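Local coordinates for single-stranded DNA-binding protein (Thermoanaerobacter tengcongensis, PDB 4GS3) that probably binds single-stranded DNA, with this chain forming its N-terminal oligonucleotide-binding (OB-fold) domain, at residues 13-18 and 73-78; 38-43 and 52-57; 68-73 and 102-107. One frame throughout, in Å; residues are numbered along the deposited sequence.

Contact 1: 13-18 and 73-78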
ATOM      1  N   THR A  13      -9.542   7.065  -7.434  1.00 10.35           N
ATOM      2  CA  THR A  13      -9.457   6.898  -6.008  1.00 11.80           C
ATOM      3  C   THR A  13      -9.696   5.418  -5.702  1.00 10.62           C
ATOM      4  O   THR A  13     -10.602   4.802  -6.213  1.00 13.47           O
ATOM      5  CB  THR A  13     -10.435   7.792  -5.258  1.00 15.61           C
ATOM      6  OG1 THR A  13     -10.344   7.605  -3.839  1.00 19.79           O
ATOM      7  CG2 THR A  13     -11.874   7.495  -5.685  1.00 21.13           C
ATOM      8  N   VAL A  14      -8.891   4.934  -4.785  1.00 10.51           N
ATOM      9  CA  VAL A  14      -8.945   3.566  -4.298  1.00  9.76           C
ATOM     10  C   VAL A  14      -8.976   3.615  -2.776  1.00  9.97           C
ATOM     11  O   VAL A  14      -8.152   4.297  -2.177  1.00 12.20           O
ATOM     12  CB  VAL A  14      -7.673   2.780  -4.722  1.00 11.57           C
ATOM     13  CG1 VAL A  14      -7.776   1.319  -4.204  1.00 13.53           C
ATOM     14  CG2 VAL A  14      -7.512   2.813  -6.233  1.00 12.67           C
ATOM     15  N   THR A  15      -9.912   2.904  -2.167  1.00  9.22           N
ATOM     16  CA  THR A  15      -9.928   2.722  -0.697  1.00  9.96           C
ATOM     17  C   THR A  15      -9.872   1.230  -0.433  1.00  9.51           C
ATOM     18  O   THR A  15     -10.680   0.462  -0.975  1.00 10.33           O
ATOM     19  CB  THR A  15     -11.148   3.371  -0.065  1.00 13.68           C
ATOM     20  OG1 THR A  15     -11.141   4.770  -0.350  1.00 19.36           O
ATOM     21  CG2 THR A  15     -11.095   3.186   1.455  1.00 17.25           C
ATOM     22  N   LEU A  16      -8.950   0.834   0.452  1.00  9.44           N
ATOM     23  CA  LEU A  16      -8.752  -0.568   0.822  1.00  9.29           C
ATOM     24  C   LEU A  16      -8.638  -0.678   2.328  1.00  9.68           C
ATOM     25  O   LEU A  16      -7.991   0.175   2.965  1.00 11.14           O
ATOM     26  CB  LEU A  16      -7.466  -1.114   0.214  1.00 10.10           C
ATOM     27  CG  LEU A  16      -7.371  -1.043  -1.322  1.00 10.86           C
ATOM     28  CD1 LEU A  16      -5.978  -1.411  -1.755  1.00 12.48           C
ATOM     29  CD2 LEU A  16      -8.391  -1.940  -2.004  1.00 12.20           C
ATOM     30  N   VAL A  17      -9.189  -1.741   2.893  1.00  9.04           N
ATOM     31  CA  VAL A  17      -8.933  -2.110   4.287  1.00  9.29           C
ATOM     32  C   VAL A  17      -8.452  -3.531   4.268  1.00  9.56           C
ATOM     33  O   VAL A  17      -9.142  -4.431   3.773  1.00 10.75           O
ATOM     34  CB  VAL A  17     -10.182  -1.975   5.158  1.00 10.85           C
ATOM     35  CG1 VAL A  17      -9.801  -2.359   6.598  1.00 12.71           C
ATOM     36  CG2 VAL A  17     -10.762  -0.572   5.113  1.00 11.58           C
ATOM     37  N   GLY A  18      -7.259  -3.785   4.784  1.00  9.87           N
ATOM     38  CA  GLY A  18      -6.732  -5.136   4.813  1.00 10.37           C
ATOM     39  C   GLY A  18      -5.450  -5.220   5.618  1.00 10.43           C
ATOM     40  O   GLY A  18      -5.155  -4.316   6.425  1.00 11.47           O
ATOM     41  N   LYS A  73      -6.114   0.928   6.820  1.00  9.99           N
ATOM     42  CA  LYS A  73      -6.978   1.523   5.801  1.00  9.76           C
ATOM     43  C   LYS A  73      -6.099   2.418   4.943  1.00 10.07           C
ATOM     44  O   LYS A  73      -5.380   3.287   5.480  1.00 11.61           O
ATOM     45  CB  LYS A  73      -8.107   2.320   6.401  1.00 10.98           C
ATOM     46  CG  LYS A  73      -9.030   2.948   5.386  1.00 11.90           C
ATOM     47  CD  LYS A  73     -10.188   3.667   6.007  1.00 15.79           C
ATOM     48  CE  LYS A  73     -11.130   4.239   5.018  1.00 15.32           C
ATOM     49  NZ  LYS A  73     -12.206   5.085   5.608  1.00 19.54           N
ATOM     50  N   ILE A  74      -6.152   2.246   3.628  1.00  9.93           N
ATOM     51  CA  ILE A  74      -5.388   3.001   2.678  1.00 10.34           C
ATOM     52  C   ILE A  74      -6.310   3.710   1.724  1.00 10.48           C
ATOM     53  O   ILE A  74      -7.274   3.093   1.227  1.00 12.15           O
ATOM     54  CB  ILE A  74      -4.431   2.115   1.872  1.00 11.81           C
ATOM     55  CG1 ILE A  74      -3.403   1.486   2.836  1.00 15.22           C
ATOM     56  CG2 ILE A  74      -3.739   2.804   0.740  1.00 14.68           C
ATOM     57  CD1 ILE A  74      -2.595   0.396   2.255  1.00 16.98           C
ATOM     58  N   GLU A  75      -6.029   4.966   1.432  1.00 10.84           N
ATOM     59  CA  GLU A  75      -6.594   5.672   0.318  1.00 11.06           C
ATOM     60  C   GLU A  75      -5.460   5.994  -0.637  1.00 10.53           C
ATOM     61  O   GLU A  75      -4.409   6.467  -0.213  1.00 11.29           O
ATOM     62  CB  GLU A  75      -7.331   6.973   0.658  1.00 14.18           C
ATOM     63  CG  GLU A  75      -8.184   7.474  -0.542  1.00 17.72           C
ATOM     64  CD  GLU A  75      -7.529   8.208  -1.670  1.00 18.11           C
ATOM     65  OE1 GLU A  75      -8.008   8.183  -2.828  1.00 22.16           O
ATOM     66  OE2 GLU A  75      -6.438   8.807  -1.433  1.00 19.06           O
ATOM     67  N   GLY A  76      -5.676   5.838  -1.938  1.00 11.08           N
ATOM     68  CA  GLY A  76      -4.674   6.201  -2.895  1.00 11.66           C
ATOM     69  C   GLY A  76      -5.181   6.202  -4.322  1.00 10.90           C
ATOM     70  O   GLY A  76      -6.350   6.148  -4.568  1.00 15.78           O
ATOM     71  N   GLN A  77      -4.233   6.309  -5.209  1.00 11.30           N
ATOM     72  CA  GLN A  77      -4.452   6.473  -6.632  1.00 11.65           C
ATOM     73  C   GLN A  77      -4.002   5.208  -7.332  1.00 10.39           C
ATOM     74  O   GLN A  77      -2.875   4.744  -7.057  1.00 12.26           O
ATOM     75  CB  GLN A  77      -3.617   7.647  -7.139  1.00 13.69           C
ATOM     76  CG  GLN A  77      -3.834   8.111  -8.554  1.00 14.65           C
ATOM     77  CD  GLN A  77      -2.990   9.334  -8.894  1.00 16.96           C
ATOM     78  OE1 GLN A  77      -1.800   9.351  -8.588  1.00 26.46           O
ATOM     79  NE2 GLN A  77      -3.598  10.346  -9.422  1.00 18.74           N
ATOM     80  N   LEU A  78      -4.764   4.643  -8.252  1.00  9.82           N
ATOM     81  CA  LEU A  78      -4.309   3.476  -8.996  1.00  9.43           C
ATOM     82  C   LEU A  78      -3.434   3.987 -10.141  1.00  9.41           C
ATOM     83  O   LEU A  78      -3.916   4.705 -11.015  1.00 10.72           O
ATOM     84  CB  LEU A  78      -5.472   2.654  -9.536  1.00 10.85           C
ATOM     85  CG  LEU A  78      -5.154   1.326 -10.158  1.00 11.63           C
ATOM     86  CD1 LEU A  78      -4.468   0.381  -9.163  1.00 13.51           C
ATOM     87  CD2 LEU A  78      -6.415   0.652 -10.716  1.00 13.58           C
TER
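Glu75 OE1 is held by two groups. Thr13 OG1 donates to it at 2.6 Å, and NH1 of Arg100 on strand 93-105 forms a salt bridge with it. The hydroxyl reaches the lone pair of OE1 that faces away from the other carboxylate oxygen. Thr13 OG1 stands anti to its own backbone N (chi1 179°), which points it across the strands. The Glu75 chain bends at chi2 (-80°) and swings CD over to Thr13. The charge of Arg100 would be expected to favour the ionised carboxylate.

Strands 14-18 and 73-78 run antiparallel. Val14 N bonds to Gly76 O at 2.8 Å, and Gly76 N returns a bond to Val14 O. Leu16 and Ile74 form a second pair in the same way, with Ile74 N to Leu16 O at 2.8 Å.

Thr15, Val17, Lys73 and Glu75 share one face. There the extended aliphatic chain of Lys73 lies against Val17 and Thr15: CG is 3.9 Å from Val17 CG2, and CE is 3.7 Å from Thr15 CG2. On the other face Val14 CG2 touches Leu78 CB at 3.9 Å.

The pair belongs to the curled sheet of the OB fold. Leu16 and Ile74 turn inward and both meet Ile54 of strand 49-57. Leu16 also touches Leu40, and Ile74 touches Phe38, both on strand 33-43.

Contact 2: 38-43 and 52-57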
ATOM      1  N   PHE A  38       4.631  -2.995  -1.074  1.00 10.75           N
ATOM      2  CA  PHE A  38       4.216  -4.143  -0.303  1.00 10.57           C
ATOM      3  C   PHE A  38       2.888  -4.642  -0.869  1.00  9.74           C
ATOM      4  O   PHE A  38       2.202  -3.921  -1.583  1.00 11.18           O
ATOM      5  CB  PHE A  38       4.110  -3.855   1.187  1.00 11.48           C
ATOM      6  CG  PHE A  38       3.043  -2.905   1.606  1.00 11.46           C
ATOM      7  CD1 PHE A  38       3.243  -1.537   1.572  1.00 12.86           C
ATOM      8  CD2 PHE A  38       1.825  -3.370   2.060  1.00 11.94           C
ATOM      9  CE1 PHE A  38       2.292  -0.652   2.011  1.00 13.70           C
ATOM     10  CE2 PHE A  38       0.855  -2.489   2.504  1.00 12.92           C
ATOM     11  CZ  PHE A  38       1.109  -1.132   2.486  1.00 14.09           C
ATOM     12  N   ILE A  39       2.500  -5.858  -0.490  1.00  9.86           N
ATOM     13  CA  ILE A  39       1.218  -6.414  -0.862  1.00  9.28           C
ATOM     14  C   ILE A  39       0.261  -6.372   0.309  1.00  9.20           C
ATOM     15  O   ILE A  39       0.631  -6.714   1.436  1.00 10.14           O
ATOM     16  CB  ILE A  39       1.415  -7.879  -1.316  1.00 10.21           C
ATOM     17  CG1 ILE A  39       2.388  -7.956  -2.503  1.00 11.33           C
ATOM     18  CG2 ILE A  39       0.070  -8.556  -1.624  1.00 11.16           C
ATOM     19  CD1 ILE A  39       2.014  -7.123  -3.696  1.00 13.40           C
ATOM     20  N   LEU A  40      -0.967  -5.950   0.029  1.00  9.04           N
ATOM     21  CA  LEU A  40      -2.052  -5.906   0.997  1.00  9.09           C
ATOM     22  C   LEU A  40      -3.011  -7.047   0.704  1.00  9.39           C
ATOM     23  O   LEU A  40      -3.450  -7.201  -0.445  1.00 11.00           O
ATOM     24  CB  LEU A  40      -2.773  -4.546   0.896  1.00  9.81           C
ATOM     25  CG  LEU A  40      -3.726  -4.233   2.045  1.00 10.02           C
ATOM     26  CD1 LEU A  40      -2.949  -3.847   3.281  1.00 11.42           C
ATOM     27  CD2 LEU A  40      -4.707  -3.145   1.624  1.00 11.31           C
ATOM     28  N   GLU A  41      -3.381  -7.820   1.726  1.00  9.55           N
ATOM     29  CA  GLU A  41      -4.409  -8.846   1.607  1.00  9.93           C
ATOM     30  C   GLU A  41      -5.742  -8.257   2.009  1.00  9.69           C
ATOM     31  O   GLU A  41      -5.903  -7.790   3.154  1.00 11.34           O
ATOM     32  CB  GLU A  41      -4.060 -10.040   2.506  1.00 12.46           C
ATOM     33  CG  GLU A  41      -5.047 -11.169   2.481  1.00 16.35           C
ATOM     34  CD  GLU A  41      -4.690 -12.250   3.488  1.00 21.07           C
ATOM     35  OE1 GLU A  41      -4.720 -11.896   4.687  1.00 27.90           O
ATOM     36  OE2 GLU A  41      -4.391 -13.375   3.054  1.00 25.26           O
ATOM     37  N   VAL A  42      -6.713  -8.277   1.121  1.00 10.07           N
ATOM     38  CA  VAL A  42      -8.003  -7.685   1.344  1.00 10.36           C
ATOM     39  C   VAL A  42      -9.080  -8.742   1.187  1.00 11.15           C
ATOM     40  O   VAL A  42      -9.261  -9.273   0.090  1.00 12.23           O
ATOM     41  CB  VAL A  42      -8.288  -6.492   0.373  1.00 11.09           C
ATOM     42  CG1 VAL A  42      -9.621  -5.854   0.653  1.00 13.15           C
ATOM     43  CG2 VAL A  42      -7.158  -5.462   0.515  1.00 12.71           C
ATOM     44  N   PRO A  43      -9.815  -9.077   2.268  1.00 12.97           N
ATOM     45  CA  PRO A  43     -10.794 -10.161   2.145  1.00 13.95           C
ATOM     46  C   PRO A  43     -12.087  -9.740   1.470  1.00 15.40           C
ATOM     47  O   PRO A  43     -12.618  -8.680   1.741  1.00 18.86           O
ATOM     48  CB  PRO A  43     -11.019 -10.500   3.627  1.00 16.84           C
ATOM     49  CG  PRO A  43     -10.841  -9.175   4.363  1.00 17.81           C
ATOM     50  CD  PRO A  43      -9.714  -8.502   3.623  1.00 14.44           C
ATOM     51  N   LEU A  52      -3.093  -7.166  -3.306  1.00  9.79           N
ATOM     52  CA  LEU A  52      -3.062  -5.912  -4.022  1.00  9.32           C
ATOM     53  C   LEU A  52      -1.764  -5.165  -3.777  1.00  9.26           C
ATOM     54  O   LEU A  52      -1.283  -5.096  -2.655  1.00 10.02           O
ATOM     55  CB  LEU A  52      -4.252  -5.034  -3.652  1.00 10.30           C
ATOM     56  CG  LEU A  52      -5.587  -5.732  -3.856  1.00 11.61           C
ATOM     57  CD1 LEU A  52      -6.746  -4.900  -3.431  1.00 13.53           C
ATOM     58  CD2 LEU A  52      -5.804  -6.165  -5.302  1.00 12.47           C
ATOM     59  N   PRO A  53      -1.191  -4.594  -4.833  1.00  9.59           N
ATOM     60  CA  PRO A  53       0.098  -3.881  -4.711  1.00  9.93           C
ATOM     61  C   PRO A  53      -0.081  -2.468  -4.212  1.00  9.56           C
ATOM     62  O   PRO A  53      -0.912  -1.705  -4.721  1.00 10.86           O
ATOM     63  CB  PRO A  53       0.573  -3.861  -6.151  1.00 11.55           C
ATOM     64  CG  PRO A  53      -0.709  -3.745  -6.960  1.00 12.03           C
ATOM     65  CD  PRO A  53      -1.669  -4.623  -6.217  1.00 10.26           C
ATOM     66  N   ILE A  54       0.709  -2.117  -3.204  1.00  9.56           N
ATOM     67  CA  ILE A  54       0.730  -0.795  -2.631  1.00  9.37           C
ATOM     68  C   ILE A  54       2.150  -0.205  -2.780  1.00  9.72           C
ATOM     69  O   ILE A  54       3.135  -0.922  -2.613  1.00 11.38           O
ATOM     70  CB  ILE A  54       0.358  -0.800  -1.133  1.00  9.76           C
ATOM     71  CG1 ILE A  54      -0.849  -1.692  -0.815  1.00 10.43           C
ATOM     72  CG2 ILE A  54       0.155   0.604  -0.624  1.00 11.93           C
ATOM     73  CD1 ILE A  54      -2.147  -1.333  -1.496  1.00 11.40           C
ATOM     74  N   THR A  55       2.222   1.088  -3.010  1.00  9.94           N
ATOM     75  CA  THR A  55       3.462   1.856  -2.969  1.00 11.07           C
ATOM     76  C   THR A  55       3.270   2.990  -2.002  1.00 10.81           C
ATOM     77  O   THR A  55       2.239   3.671  -2.067  1.00 12.54           O
ATOM     78  CB  THR A  55       3.860   2.363  -4.349  1.00 12.67           C
ATOM     79  OG1 THR A  55       4.094   1.236  -5.205  1.00 14.14           O
ATOM     80  CG2 THR A  55       5.086   3.288  -4.301  1.00 17.02           C
ATOM     81  N   ILE A  56       4.233   3.196  -1.124  1.00 11.86           N
ATOM     82  CA  ILE A  56       4.116   4.230  -0.145  1.00 12.46           C
ATOM     83  C   ILE A  56       5.447   4.903   0.096  1.00 12.70           C
ATOM     84  O   ILE A  56       6.510   4.274   0.164  1.00 14.91           O
ATOM     85  CB  ILE A  56       3.539   3.612   1.147  1.00 15.28           C
ATOM     86  CG1 ILE A  56       3.180   4.702   2.142  1.00 16.78           C
ATOM     87  CG2 ILE A  56       4.462   2.558   1.781  1.00 17.57           C
ATOM     88  CD1 ILE A  56       2.129   4.226   3.163  1.00 19.92           C
ATOM     89  N   SER A  57       5.376   6.224   0.260  1.00 13.78           N
ATOM     90  CA  SER A  57       6.496   7.048   0.664  1.00 15.85           C
ATOM     91  C   SER A  57       6.744   6.916   2.158  1.00 16.01           C
ATOM     92  O   SER A  57       5.813   6.859   2.939  1.00 17.23           O
ATOM     93  CB  SER A  57       6.180   8.505   0.420  1.00 19.23           C
ATOM     94  OG  SER A  57       7.211   9.307   0.967  1.00 21.43           O
TER
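Phe38 lays its ring over Ile54 on the paired strand. From CB, chi1 (67°) sets CG between the backbone N and the carbonyl carbon. CD1 then passes Ile54 CB at 4.0 Å. CE1 meets Ile54 CG2 at 3.6 Å and also touches CG2 of Ile56. CE2, on the other side of the ring, packs on Ile54 CG1. At the tip, CZ lies 3.7 Å from Ile54 CG2. The main contact is a CH-pi interaction: Ile54 CB sits over one face, 3.8 Å from the ring centroid and 17° off the normal. Ile56 CG2 comes instead to the ring edge, in its plane.

Two antiparallel hydrogen-bonded pairs hold the backbones, Phe38 with Ile54 and Leu40 with Leu52. Leu40 N to Leu52 O is 2.8 Å and nearly straight, at 173°. Between them, the Ile39-Pro53 pair puts its side chains on the other face. Ile39 CD1 reaches Pro53 CA there.

On the Phe38 face the apolar row goes on. Leu40 CB meets Ile54 CG1 at 3.8 Å, and Val42 CG2 meets Leu52 CD1 at 4.0 Å. Leu16 and Ile74 pack on this layer from strands 14-20 and 71-82. An alanine at Phe38 would probably open a gap beside Ile54 and leave its CB and CG2 without the ring.

Side chain meets side chain through carbon alone, and the hydrogen bonds across are all backbone. This chemistry fits the interior of a small beta barrel, where main-chain bonds set the register and close hydrocarbon packing fills the centre.

Contact 3: 68-73 and 102-107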
ATOM      1  N   VAL A  68       4.393  -7.065   8.703  1.00 16.50           N
ATOM      2  CA  VAL A  68       3.452  -8.087   8.215  1.00 15.54           C
ATOM      3  C   VAL A  68       2.430  -8.393   9.272  1.00 15.08           C
ATOM      4  O   VAL A  68       2.826  -8.554  10.448  1.00 18.75           O
ATOM      5  CB  VAL A  68       4.173  -9.331   7.715  1.00 16.80           C
ATOM      6  CG1 VAL A  68       3.166 -10.431   7.455  1.00 19.23           C
ATOM      7  CG2 VAL A  68       4.971  -8.956   6.483  1.00 20.72           C
ATOM      8  N   GLY A  69       1.134  -8.398   8.910  1.00 14.64           N
ATOM      9  CA  GLY A  69       0.044  -8.624   9.781  1.00 14.93           C
ATOM     10  C   GLY A  69      -0.641  -7.361  10.272  1.00 14.13           C
ATOM     11  O   GLY A  69      -1.717  -7.442  10.795  1.00 16.84           O
ATOM     12  N   THR A  70       0.001  -6.212  10.071  1.00 13.53           N
ATOM     13  CA  THR A  70      -0.618  -4.937  10.476  1.00 13.06           C
ATOM     14  C   THR A  70      -1.864  -4.690   9.638  1.00 11.74           C
ATOM     15  O   THR A  70      -1.828  -4.860   8.413  1.00 12.14           O
ATOM     16  CB  THR A  70       0.388  -3.778  10.249  1.00 13.26           C
ATOM     17  OG1 THR A  70       1.565  -4.017  10.994  1.00 15.83           O
ATOM     18  CG2 THR A  70      -0.167  -2.420  10.630  1.00 14.94           C
ATOM     19  N   ARG A  71      -2.946  -4.253  10.274  1.00 12.13           N
ATOM     20  CA  ARG A  71      -4.184  -3.932   9.567  1.00 11.19           C
ATOM     21  C   ARG A  71      -4.209  -2.428   9.319  1.00 10.51           C
ATOM     22  O   ARG A  71      -3.914  -1.649  10.209  1.00 10.77           O
ATOM     23  CB  ARG A  71      -5.375  -4.359  10.404  1.00 12.37           C
ATOM     24  CG  ARG A  71      -6.652  -4.331   9.624  1.00 12.81           C
ATOM     25  CD  ARG A  71      -7.763  -4.782  10.524  1.00 15.75           C
ATOM     26  NE  ARG A  71      -8.999  -4.910   9.804  1.00 15.86           N
ATOM     27  CZ  ARG A  71     -10.203  -4.684  10.324  1.00 16.18           C
ATOM     28  NH1 ARG A  71     -10.406  -4.243  11.555  1.00 18.33           N
ATOM     29  NH2 ARG A  71     -11.240  -4.907   9.552  1.00 19.16           N
ATOM     30  N   VAL A  72      -4.607  -2.059   8.101  1.00 10.46           N
ATOM     31  CA  VAL A  72      -4.557  -0.671   7.668  1.00  9.97           C
ATOM     32  C   VAL A  72      -5.781  -0.360   6.810  1.00 10.07           C
ATOM     33  O   VAL A  72      -6.352  -1.212   6.149  1.00 11.53           O
ATOM     34  CB  VAL A  72      -3.280  -0.360   6.891  1.00 11.60           C
ATOM     35  CG1 VAL A  72      -2.055  -0.515   7.730  1.00 14.15           C
ATOM     36  CG2 VAL A  72      -3.148  -1.211   5.629  1.00 13.04           C
ATOM     37  N   LYS A  73      -6.114   0.928   6.820  1.00  9.99           N
ATOM     38  CA  LYS A  73      -6.978   1.523   5.801  1.00  9.76           C
ATOM     39  C   LYS A  73      -6.099   2.418   4.943  1.00 10.07           C
ATOM     40  O   LYS A  73      -5.380   3.287   5.480  1.00 11.61           O
ATOM     41  CB  LYS A  73      -8.107   2.320   6.401  1.00 10.98           C
ATOM     42  CG  LYS A  73      -9.030   2.948   5.386  1.00 11.90           C
ATOM     43  CD  LYS A  73     -10.188   3.667   6.007  1.00 15.79           C
ATOM     44  CE  LYS A  73     -11.130   4.239   5.018  1.00 15.32           C
ATOM     45  NZ  LYS A  73     -12.206   5.085   5.608  1.00 19.54           N
ATOM     46  N   ILE A 102      -2.747   6.651   4.978  1.00 13.68           N
ATOM     47  CA  ILE A 102      -2.726   5.338   5.589  1.00 12.98           C
ATOM     48  C   ILE A 102      -3.025   5.526   7.080  1.00 12.85           C
ATOM     49  O   ILE A 102      -2.513   6.479   7.696  1.00 15.16           O
ATOM     50  CB  ILE A 102      -1.439   4.568   5.340  1.00 15.09           C
ATOM     51  CG1 ILE A 102      -1.518   3.068   5.775  1.00 16.27           C
ATOM     52  CG2 ILE A 102      -0.240   5.253   5.968  1.00 17.35           C
ATOM     53  CD1 ILE A 102      -0.499   2.170   5.074  1.00 18.69           C
ATOM     54  N   SER A 103      -3.829   4.643   7.620  1.00 11.41           N
ATOM     55  CA  SER A 103      -4.089   4.611   9.040  1.00 12.16           C
ATOM     56  C   SER A 103      -4.020   3.155   9.502  1.00 11.53           C
ATOM     57  O   SER A 103      -4.670   2.275   8.953  1.00 12.98           O
ATOM     58  CB  SER A 103      -5.476   5.155   9.339  1.00 15.19           C
ATOM     59  OG  SER A 103      -5.639   6.485   9.001  1.00 22.49           O
ATOM     60  N   VAL A 104      -3.274   2.912  10.561  1.00 11.61           N
ATOM     61  CA  VAL A 104      -3.204   1.601  11.206  1.00 11.45           C
ATOM     62  C   VAL A 104      -4.418   1.501  12.104  1.00 10.51           C
ATOM     63  O   VAL A 104      -4.732   2.407  12.861  1.00 12.07           O
ATOM     64  CB  VAL A 104      -1.896   1.395  11.973  1.00 12.84           C
ATOM     65  CG1 VAL A 104      -1.881   0.042  12.664  1.00 13.04           C
ATOM     66  CG2 VAL A 104      -0.664   1.447  11.043  1.00 15.98           C
ATOM     67  N   VAL A 105      -5.104   0.350  12.042  1.00 10.77           N
ATOM     68  CA  VAL A 105      -6.306   0.103  12.816  1.00 10.75           C
ATOM     69  C   VAL A 105      -6.166  -1.210  13.578  1.00 11.25           C
ATOM     70  O   VAL A 105      -5.414  -2.103  13.182  1.00 11.35           O
ATOM     71  CB  VAL A 105      -7.558   0.118  11.931  1.00 11.39           C
ATOM     72  CG1 VAL A 105      -7.727   1.481  11.296  1.00 12.22           C
ATOM     73  CG2 VAL A 105      -7.549  -0.990  10.903  1.00 13.04           C
ATOM     74  N   PRO A 106      -6.936  -1.385  14.659  1.00 12.20           N
ATOM     75  CA  PRO A 106      -6.917  -2.663  15.364  1.00 13.44           C
ATOM     76  C   PRO A 106      -7.683  -3.729  14.617  1.00 14.69           C
ATOM     77  O   PRO A 106      -8.436  -3.487  13.654  1.00 15.71           O
ATOM     78  CB  PRO A 106      -7.525  -2.308  16.727  1.00 17.23           C
ATOM     79  CG  PRO A 106      -8.358  -1.125  16.492  1.00 15.33           C
ATOM     80  CD  PRO A 106      -7.772  -0.392  15.339  1.00 13.37           C
ATOM     81  N   GLU A 107      -7.513  -4.947  15.078  1.00 18.36           N
ATOM     82  CA  GLU A 107      -8.287  -6.077  14.603  1.00 20.57           C
ATOM     83  C   GLU A 107      -9.727  -6.135  15.076  1.00 21.65           C
ATOM     84  O   GLU A 107     -10.588  -6.644  14.343  1.00 26.05           O
ATOM     85  CB  GLU A 107      -7.580  -7.392  15.014  1.00 24.85           C
ATOM     86  CG  GLU A 107      -6.357  -7.529  14.088  1.00 31.35           C
ATOM     87  CD  GLU A 107      -6.198  -8.945  13.647  1.00 34.21           C
ATOM     88  OE1 GLU A 107      -5.091  -9.380  13.973  1.00 45.24           O
ATOM     89  OE2 GLU A 107      -7.119  -9.506  13.021  1.00 42.39           O
ATOM     90  OXT GLU A 107      -9.983  -5.608  16.286  1.00 22.96           O
TER
HETATM   91  O   HOH W   1      -3.433  -6.669  12.868  0.50 21.77           O
HETATM   92  O   HOH W   2      -2.942 -10.005  11.573  0.50 34.70           O
HETATM   93  O   HOH W   3      -3.035  -3.537  13.123  0.50  9.77           O
HETATM   94  O   HOH W   4     -12.650  -4.824  13.469  1.00 24.47           O
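Strands 71-73 and 102-105 run antiparallel at 142°, with Lys73 and Ser103 as a hydrogen-bonded pair in which Lys73 N meets Ser103 O at 2.9 Å. Val105 N also donates to Arg71 O, from above the carbonyl plane.

Arg71 reaches along the second segment to Pro106. Its chain is extended from CG to NE and runs obliquely past Val105, with CG 3.7 Å from Val105 CG2. At the end NH1 donates to Pro106 O at 3.0 Å and 165°. The oxygen lies in the guanidinium plane, so the bond takes the edge of the group. A water also accepts from NH1 and donates to Glu107 O of the C-terminal carboxylate. Another water links Arg71 N to Val105 O, and a third donates to both Gly69 O and Glu107 OE1. Glu107 OE2 forms a salt bridge with Lys19.

Val72 and Val104 lie on the opposite face from Arg71. The side chains of Thr70 and Val104 cross at about a right angle, and Thr70 CG2 touches Val104 CG1 at 3.6 Å. Val72 CB packs on Ile102 CG1 at 4.0 Å.

The contact joins the two strands of the 71-82 and 93-105 hairpin near its open end, where the chain finishes. Val72 bonds through its backbone to Gly18 of strand 14-20 on its other flank. Ile102 and Val104 rest on Met64, in the loop before strand 71-82.

How the contacts relate
The three contacts are parts of one curled sheet. Contact 2 is nearest the centre of the chain and is partly buried; contacts 1 and 3 lie nearer the surface. Contacts 1 and 3 both use strand 71-82 and share Lys73, which pairs with Val17 in one and Ser103 in the other. Contact 2 brings in strands 33-43 and 49-57. Its inward side chains meet the others: Leu40 reaches Leu16 of contact 1 and Val72 of contact 3, and Ile56 reaches Ile102. Chemistry follows position. All three share backbone hydrogen bonds, but between side chains contact 2 offers only hydrocarbon, contact 1 adds a carboxylate-hydroxyl bond, and contact 3 has a guanidinium and bridging waters.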